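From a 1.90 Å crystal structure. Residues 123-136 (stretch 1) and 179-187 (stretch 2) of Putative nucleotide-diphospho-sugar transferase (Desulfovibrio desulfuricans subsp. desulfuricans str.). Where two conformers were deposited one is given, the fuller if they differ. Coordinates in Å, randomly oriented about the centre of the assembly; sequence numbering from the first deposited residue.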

ATOM      1  N   LYS A 123       8.492 -10.018  -7.478  1.00 21.27           N
ATOM      2  CA  LYS A 123       9.765 -10.471  -6.944  1.00 20.16           C
ATOM      3  C   LYS A 123       9.619 -10.892  -5.478  1.00 22.32           C
ATOM      4  O   LYS A 123      10.134 -11.951  -5.048  1.00 21.47           O
ATOM      5  CB  LYS A 123      10.846  -9.380  -7.088  1.00 22.07           C
ATOM      6  CG  LYS A 123      12.226  -9.834  -6.582  1.00 24.42           C
ATOM      7  CD  LYS A 123      13.293  -8.797  -6.971  1.00 25.10           C
ATOM      8  CE  LYS A 123      14.662  -9.129  -6.482  1.00 30.43           C
ATOM      9  NZ  LYS A 123      14.621  -9.370  -5.020  1.00 33.63           N
ATOM     10  N   ALA A 124       8.939 -10.066  -4.702  1.00 25.00           N
ATOM     11  CA  ALA A 124       8.674 -10.379  -3.292  1.00 23.16           C
ATOM     12  C   ALA A 124       7.970 -11.734  -3.134  1.00 22.36           C
ATOM     13  O   ALA A 124       8.347 -12.557  -2.297  1.00 22.51           O
ATOM     14  CB  ALA A 124       7.851  -9.240  -2.616  1.00 22.19           C
ATOM     15  N   LEU A 125       6.928 -11.950  -3.922  1.00 21.79           N
ATOM     16  CA  LEU A 125       6.189 -13.195  -3.866  1.00 21.37           C
ATOM     17  C   LEU A 125       7.065 -14.364  -4.250  1.00 20.54           C
ATOM     18  O   LEU A 125       7.025 -15.420  -3.609  1.00 26.29           O
ATOM     19  CB  LEU A 125       4.953 -13.119  -4.756  1.00 21.49           C
ATOM     20  CG  LEU A 125       3.844 -12.247  -4.134  1.00 24.86           C
ATOM     21  CD1 LEU A 125       2.814 -11.826  -5.215  1.00 28.46           C
ATOM     22  CD2 LEU A 125       3.204 -12.953  -2.930  1.00 22.80           C
ATOM     23  N   ASN A 126       7.877 -14.178  -5.284  1.00 23.65           N
ATOM     24  CA  ASN A 126       8.803 -15.206  -5.713  1.00 21.76           C
ATOM     25  C   ASN A 126       9.786 -15.542  -4.581  1.00 21.93           C
ATOM     26  O   ASN A 126      10.078 -16.696  -4.323  1.00 21.40           O
ATOM     27  CB  ASN A 126       9.614 -14.785  -6.965  1.00 19.65           C
ATOM     28  CG  ASN A 126       8.752 -14.644  -8.258  1.00 24.21           C
ATOM     29  OD1 ASN A 126       7.657 -15.173  -8.359  1.00 23.86           O
ATOM     30  ND2 ASN A 126       9.319 -13.987  -9.270  1.00 20.19           N
ATOM     31  N   ASP A 127      10.340 -14.497  -3.975  1.00 24.97           N
ATOM     32  CA  ASP A 127      11.371 -14.648  -2.924  1.00 25.99           C
ATOM     33  C   ASP A 127      10.809 -15.289  -1.633  1.00 22.62           C
ATOM     34  O   ASP A 127      11.535 -15.963  -0.891  1.00 22.24           O
ATOM     35  CB  ASP A 127      12.061 -13.287  -2.622  1.00 24.02           C
ATOM     36  CG  ASP A 127      13.043 -12.846  -3.710  1.00 30.55           C
ATOM     37  OD1 ASP A 127      13.401 -13.630  -4.590  1.00 29.63           O
ATOM     38  OD2 ASP A 127      13.468 -11.683  -3.701  1.00 33.70           O
ATOM     39  N   LEU A 128       9.525 -15.102  -1.372  1.00 20.97           N
ATOM     40  CA  LEU A 128       8.869 -15.747  -0.219  1.00 24.40           C
ATOM     41  C   LEU A 128       8.822 -17.257  -0.314  1.00 25.38           C
ATOM     42  O   LEU A 128       8.398 -17.950   0.613  1.00 26.05           O
ATOM     43  CB  LEU A 128       7.450 -15.215   0.029  1.00 25.12           C
ATOM     44  CG  LEU A 128       7.378 -13.960   0.867  1.00 26.05           C
ATOM     45  CD1 LEU A 128       5.923 -13.410   0.779  1.00 23.82           C
ATOM     46  CD2 LEU A 128       7.884 -14.155   2.356  1.00 18.51           C
ATOM     47  N   GLN A 129       9.229 -17.810  -1.438  1.00 23.19           N
ATOM     48  CA  GLN A 129       9.348 -19.247  -1.486  1.00 21.61           C
ATOM     49  C   GLN A 129      10.554 -19.661  -0.681  1.00 22.91           C
ATOM     50  O   GLN A 129      10.637 -20.805  -0.238  1.00 27.08           O
ATOM     51  CB  GLN A 129       9.489 -19.766  -2.925  1.00 19.52           C
ATOM     52  CG  GLN A 129       8.223 -19.485  -3.716  1.00 23.30           C
ATOM     53  CD  GLN A 129       8.397 -19.779  -5.169  1.00 32.00           C
ATOM     54  OE1 GLN A 129       7.742 -20.670  -5.685  1.00 38.78           O
ATOM     55  NE2 GLN A 129       9.297 -19.051  -5.840  1.00 24.98           N
ATOM     56  N   HIS A 130      11.468 -18.725  -0.434  1.00 20.42           N
ATOM     57  CA  HIS A 130      12.758 -19.065   0.143  1.00 19.56           C
ATOM     58  C   HIS A 130      13.093 -18.331   1.424  1.00 22.82           C
ATOM     59  O   HIS A 130      14.144 -18.562   2.025  1.00 18.60           O
ATOM     60  CB  HIS A 130      13.854 -18.752  -0.855  1.00 23.52           C
ATOM     61  CG  HIS A 130      13.535 -19.183  -2.251  1.00 22.30           C
ATOM     62  ND1 HIS A 130      13.427 -20.507  -2.601  1.00 20.81           N
ATOM     63  CD2 HIS A 130      13.296 -18.471  -3.379  1.00 21.98           C
ATOM     64  CE1 HIS A 130      13.128 -20.601  -3.883  1.00 21.43           C
ATOM     65  NE2 HIS A 130      13.057 -19.385  -4.384  1.00 21.13           N
ATOM     66  N   TYR A 131      12.221 -17.426   1.800  1.00 20.52           N
ATOM     67  CA  TYR A 131      12.389 -16.615   2.981  1.00 24.28           C
ATOM     68  C   TYR A 131      11.147 -16.767   3.820  1.00 25.46           C
ATOM     69  O   TYR A 131      10.086 -17.087   3.295  1.00 27.61           O
ATOM     70  CB  TYR A 131      12.538 -15.177   2.579  1.00 24.26           C
ATOM     71  CG  TYR A 131      13.839 -14.785   1.974  1.00 25.11           C
ATOM     72  CD1 TYR A 131      14.065 -14.847   0.588  1.00 18.99           C
ATOM     73  CD2 TYR A 131      14.826 -14.245   2.771  1.00 19.27           C
ATOM     74  CE1 TYR A 131      15.272 -14.469   0.065  1.00 21.60           C
ATOM     75  CE2 TYR A 131      16.010 -13.857   2.260  1.00 22.26           C
ATOM     76  CZ  TYR A 131      16.233 -13.951   0.907  1.00 19.72           C
ATOM     77  OH  TYR A 131      17.439 -13.521   0.429  1.00 29.48           O
ATOM     78  N   ASP A 132      11.257 -16.527   5.121  1.00 22.60           N
ATOM     79  CA  ASP A 132      10.086 -16.616   5.999  1.00 23.96           C
ATOM     80  C   ASP A 132       9.183 -15.373   5.893  1.00 23.40           C
ATOM     81  O   ASP A 132       7.947 -15.451   6.002  1.00 23.18           O
ATOM     82  CB  ASP A 132      10.534 -16.774   7.450  1.00 24.96           C
ATOM     83  CG  ASP A 132      11.370 -17.991   7.666  1.00 26.76           C
ATOM     84  OD1 ASP A 132      10.927 -19.077   7.254  1.00 25.92           O
ATOM     85  OD2 ASP A 132      12.453 -17.857   8.243  1.00 24.76           O
ATOM     86  N   ALA A 133       9.816 -14.236   5.654  1.00 22.46           N
ATOM     87  CA  ALA A 133       9.130 -12.943   5.624  1.00 25.13           C
ATOM     88  C   ALA A 133       9.808 -11.965   4.694  1.00 23.56           C
ATOM     89  O   ALA A 133      10.957 -12.141   4.292  1.00 23.13           O
ATOM     90  CB  ALA A 133       9.049 -12.351   7.039  1.00 22.81           C
ATOM     91  N   ALA A 134       9.031 -10.965   4.305  1.00 24.86           N
ATOM     92  CA  ALA A 134       9.473  -9.869   3.479  1.00 22.49           C
ATOM     93  C   ALA A 134       8.939  -8.538   4.048  1.00 24.80           C
ATOM     94  O   ALA A 134       7.856  -8.464   4.646  1.00 25.03           O
ATOM     95  CB  ALA A 134       9.001 -10.071   2.036  1.00 21.93           C
ATOM     96  N   ILE A 135       9.715  -7.487   3.875  1.00 22.25           N
ATOM     97  CA  ILE A 135       9.332  -6.160   4.391  1.00 22.95           C
ATOM     98  C   ILE A 135       9.939  -5.071   3.525  1.00 23.30           C
ATOM     99  O   ILE A 135      11.075  -5.194   3.084  1.00 23.54           O
ATOM    100  CB  ILE A 135       9.751  -6.004   5.881  1.00 25.18           C
ATOM    101  CG1 ILE A 135       8.967  -4.829   6.524  1.00 28.08           C
ATOM    102  CG2 ILE A 135      11.336  -5.898   6.019  1.00 20.08           C
ATOM    103  CD1 ILE A 135       8.946  -4.856   8.077  1.00 21.79           C
ATOM    104  N   GLY A 136       9.152  -4.034   3.222  1.00 21.99           N
ATOM    105  CA  GLY A 136       9.653  -2.927   2.454  1.00 22.94           C
ATOM    106  C   GLY A 136       9.645  -1.681   3.316  1.00 23.33           C
ATOM    107  O   GLY A 136       8.576  -1.233   3.773  1.00 24.42           O
ATOM    108  N   ALA A 179      12.034 -13.743  16.443  1.00 36.41           N
ATOM    109  CA  ALA A 179      11.189 -14.891  16.041  1.00 33.44           C
ATOM    110  C   ALA A 179      12.007 -15.859  15.203  1.00 31.95           C
ATOM    111  O   ALA A 179      11.493 -16.873  14.711  1.00 35.32           O
ATOM    112  CB  ALA A 179       9.970 -14.436  15.252  1.00 30.41           C
ATOM    113  N   ARG A 180      13.274 -15.517  15.018  1.00 27.75           N
ATOM    114  CA  ARG A 180      14.189 -16.343  14.231  1.00 25.51           C
ATOM    115  C   ARG A 180      13.692 -16.477  12.793  1.00 26.90           C
ATOM    116  O   ARG A 180      13.769 -17.531  12.186  1.00 25.33           O
ATOM    117  CB  ARG A 180      14.375 -17.731  14.864  1.00 30.58           C
ATOM    118  N   LEU A 181      13.165 -15.389  12.258  1.00 26.26           N
ATOM    119  CA  LEU A 181      12.758 -15.373  10.844  1.00 28.20           C
ATOM    120  C   LEU A 181      13.893 -14.875   9.930  1.00 29.06           C
ATOM    121  O   LEU A 181      14.667 -13.985  10.280  1.00 26.82           O
ATOM    122  CB  LEU A 181      11.513 -14.503  10.655  1.00 24.71           C
ATOM    123  CG  LEU A 181      10.249 -14.885  11.439  1.00 23.78           C
ATOM    124  CD1 LEU A 181       9.150 -13.823  11.230  1.00 26.50           C
ATOM    125  CD2 LEU A 181       9.794 -16.324  11.081  1.00 34.39           C
ATOM    126  N   GLU A 182      13.985 -15.503   8.767  1.00 27.81           N
ATOM    127  CA  GLU A 182      14.832 -15.051   7.676  1.00 26.59           C
ATOM    128  C   GLU A 182      13.986 -14.125   6.810  1.00 26.74           C
ATOM    129  O   GLU A 182      12.985 -14.534   6.174  1.00 23.71           O
ATOM    130  CB  GLU A 182      15.319 -16.241   6.848  1.00 28.31           C
ATOM    131  CG  GLU A 182      16.330 -15.879   5.791  1.00 28.92           C
ATOM    132  CD  GLU A 182      17.014 -17.104   5.165  1.00 31.76           C
ATOM    133  OE1 GLU A 182      16.486 -18.234   5.293  1.00 35.46           O
ATOM    134  OE2 GLU A 182      18.065 -16.917   4.517  1.00 29.80           O
ATOM    135  N   VAL A 183      14.423 -12.884   6.789  1.00 23.91           N
ATOM    136  CA  VAL A 183      13.684 -11.783   6.234  1.00 25.93           C
ATOM    137  C   VAL A 183      14.331 -11.189   4.994  1.00 25.69           C
ATOM    138  O   VAL A 183      15.519 -10.790   5.001  1.00 24.33           O
ATOM    139  CB  VAL A 183      13.589 -10.662   7.281  1.00 27.10           C
ATOM    140  CG1 VAL A 183      12.851  -9.427   6.699  1.00 25.70           C
ATOM    141  CG2 VAL A 183      12.936 -11.175   8.541  1.00 28.53           C
ATOM    142  N   LEU A 184      13.514 -11.070   3.954  1.00 24.93           N
ATOM    143  CA  LEU A 184      13.895 -10.358   2.734  1.00 23.30           C
ATOM    144  C   LEU A 184      13.540  -8.890   2.848  1.00 24.55           C
ATOM    145  O   LEU A 184      12.382  -8.502   3.079  1.00 25.32           O
ATOM    146  CB  LEU A 184      13.209 -10.957   1.525  1.00 25.90           C
ATOM    147  CG  LEU A 184      13.467 -10.278   0.184  1.00 28.48           C
ATOM    148  CD1 LEU A 184      14.817 -10.574  -0.401  1.00 28.69           C
ATOM    149  CD2 LEU A 184      12.322 -10.729  -0.727  1.00 43.94           C
ATOM    150  N   GLN A 185      14.536  -8.056   2.641  1.00 23.75           N
ATOM    151  CA  GLN A 185      14.321  -6.626   2.684  1.00 26.52           C
ATOM    152  C   GLN A 185      14.214  -6.089   1.279  1.00 26.22           C
ATOM    153  O   GLN A 185      15.098  -6.276   0.468  1.00 26.62           O
ATOM    154  CB  GLN A 185      15.452  -5.964   3.466  1.00 29.13           C
ATOM    155  CG  GLN A 185      15.293  -4.510   3.577  1.00 31.17           C
ATOM    156  CD  GLN A 185      16.372  -3.875   4.450  1.00 41.17           C
ATOM    157  OE1 GLN A 185      16.743  -4.418   5.490  1.00 43.60           O
ATOM    158  NE2 GLN A 185      16.853  -2.713   4.037  1.00 35.34           N
ATOM    159  N   LEU A 186      13.097  -5.432   0.985  0.70 24.06           N
ATOM    160  CA  LEU A 186      12.848  -4.857  -0.342  0.70 25.40           C
ATOM    161  C   LEU A 186      13.415  -3.462  -0.324  0.70 25.37           C
ATOM    162  O   LEU A 186      13.776  -2.970   0.749  0.70 23.57           O
ATOM    163  CB  LEU A 186      11.359  -4.778  -0.661  0.70 25.95           C
ATOM    164  CG  LEU A 186      10.628  -6.116  -0.760  0.70 30.23           C
ATOM    165  CD1 LEU A 186       9.145  -5.862  -0.726  0.70 27.49           C
ATOM    166  CD2 LEU A 186      11.044  -6.850  -2.020  0.70 36.82           C
ATOM    167  N   PRO A 187      13.505  -2.807  -1.496  1.00 27.05           N
ATOM    168  CA  PRO A 187      14.079  -1.469  -1.544  1.00 26.88           C
ATOM    169  C   PRO A 187      13.321  -0.440  -0.726  1.00 25.69           C
ATOM    170  O   PRO A 187      12.110  -0.519  -0.573  1.00 23.63           O
ATOM    171  CB  PRO A 187      13.973  -1.115  -3.044  1.00 26.81           C
ATOM    172  CG  PRO A 187      13.948  -2.411  -3.737  1.00 30.71           C
ATOM    173  CD  PRO A 187      13.131  -3.266  -2.851  1.00 27.17           C
TER

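The two stretches join as neighbouring parallel strands. Residues 133-136 run beside residues 183-185, with their N-to-C directions 26° apart. Ala 133 pairs with Val 183, Ala 134 with Leu 184, and Ile 135 with Gln 185. The helix that opens stretch 1 leads through a turn into its strand, so stretch 2 meets both the strand and the helix.

The backbone bonds form a ladder. Leu 184 N donates to Ala 133 O at 2.8 Å, and Ile 135 N donates to Leu 184 O at 3.0 Å. Leu 186 N then donates to Ile 135 O at 2.9 Å and carries the pairing past the last bridge. At the N-terminal end of the ladder, Glu 182 O accepts from two successive amides, Asp 132 N at 2.8 Å and Ala 133 N at 3.2 Å. The side chain of Asp 132 adds a bond in return: Glu 182 N donates to Asp 132 OD2 at 2.9 Å, nearly in line. Asp 132 thus clasps Glu 182 with both backbone and carboxylate. Close CA contacts fill in between the bonds, as where Ala 134 CA lies 3.2 Å from Leu 184 O.

Leu 184 is the main bump, and more of its surface is covered than that of any other residue here. It shares a sheet face with its bridge partner Ala 134, and Ala 134 CB lies 4.3 Å from Leu 184 CB. The hollow for Leu 184 is lined by Ala 134, the helix and Tyr 131. With chi1 t and chi2 p, Leu 184 CD2 presses on the helix, 3.2 Å from Asp 127 CB, which is short for two carbons. Leu 184 CB sits over one face of the Tyr 131 ring, 3.9 Å from the ring centroid and 11° off the normal. This is a CH-pi contact between an aliphatic carbon and the ring's electron cloud.

Within the helix, Lys 123 NZ makes a salt bridge to Asp 127 OD2 at 2.9 Å, so the carboxylate is paired while Asp 127 CB meets the leucine.

Leu 186 reaches the same helix about one turn earlier, with its CD2 4.0 Å from Ala 124 CB. Beside it, Gly 136 has no side chain, and Gly 136 CA comes 4.0 Å from Leu 186 CB.

The other sheet face carries Ala 133, Ile 135, Val 183 and Gln 185. There Ile 135 CG2 meets Val 183 CG1 at 3.9 Å. Ala 133 is small, and its CB lies 4.3 Å from Val 183 CG2 and 4.4 Å from Leu 181 CD1. Together the stretches bury 783 Å².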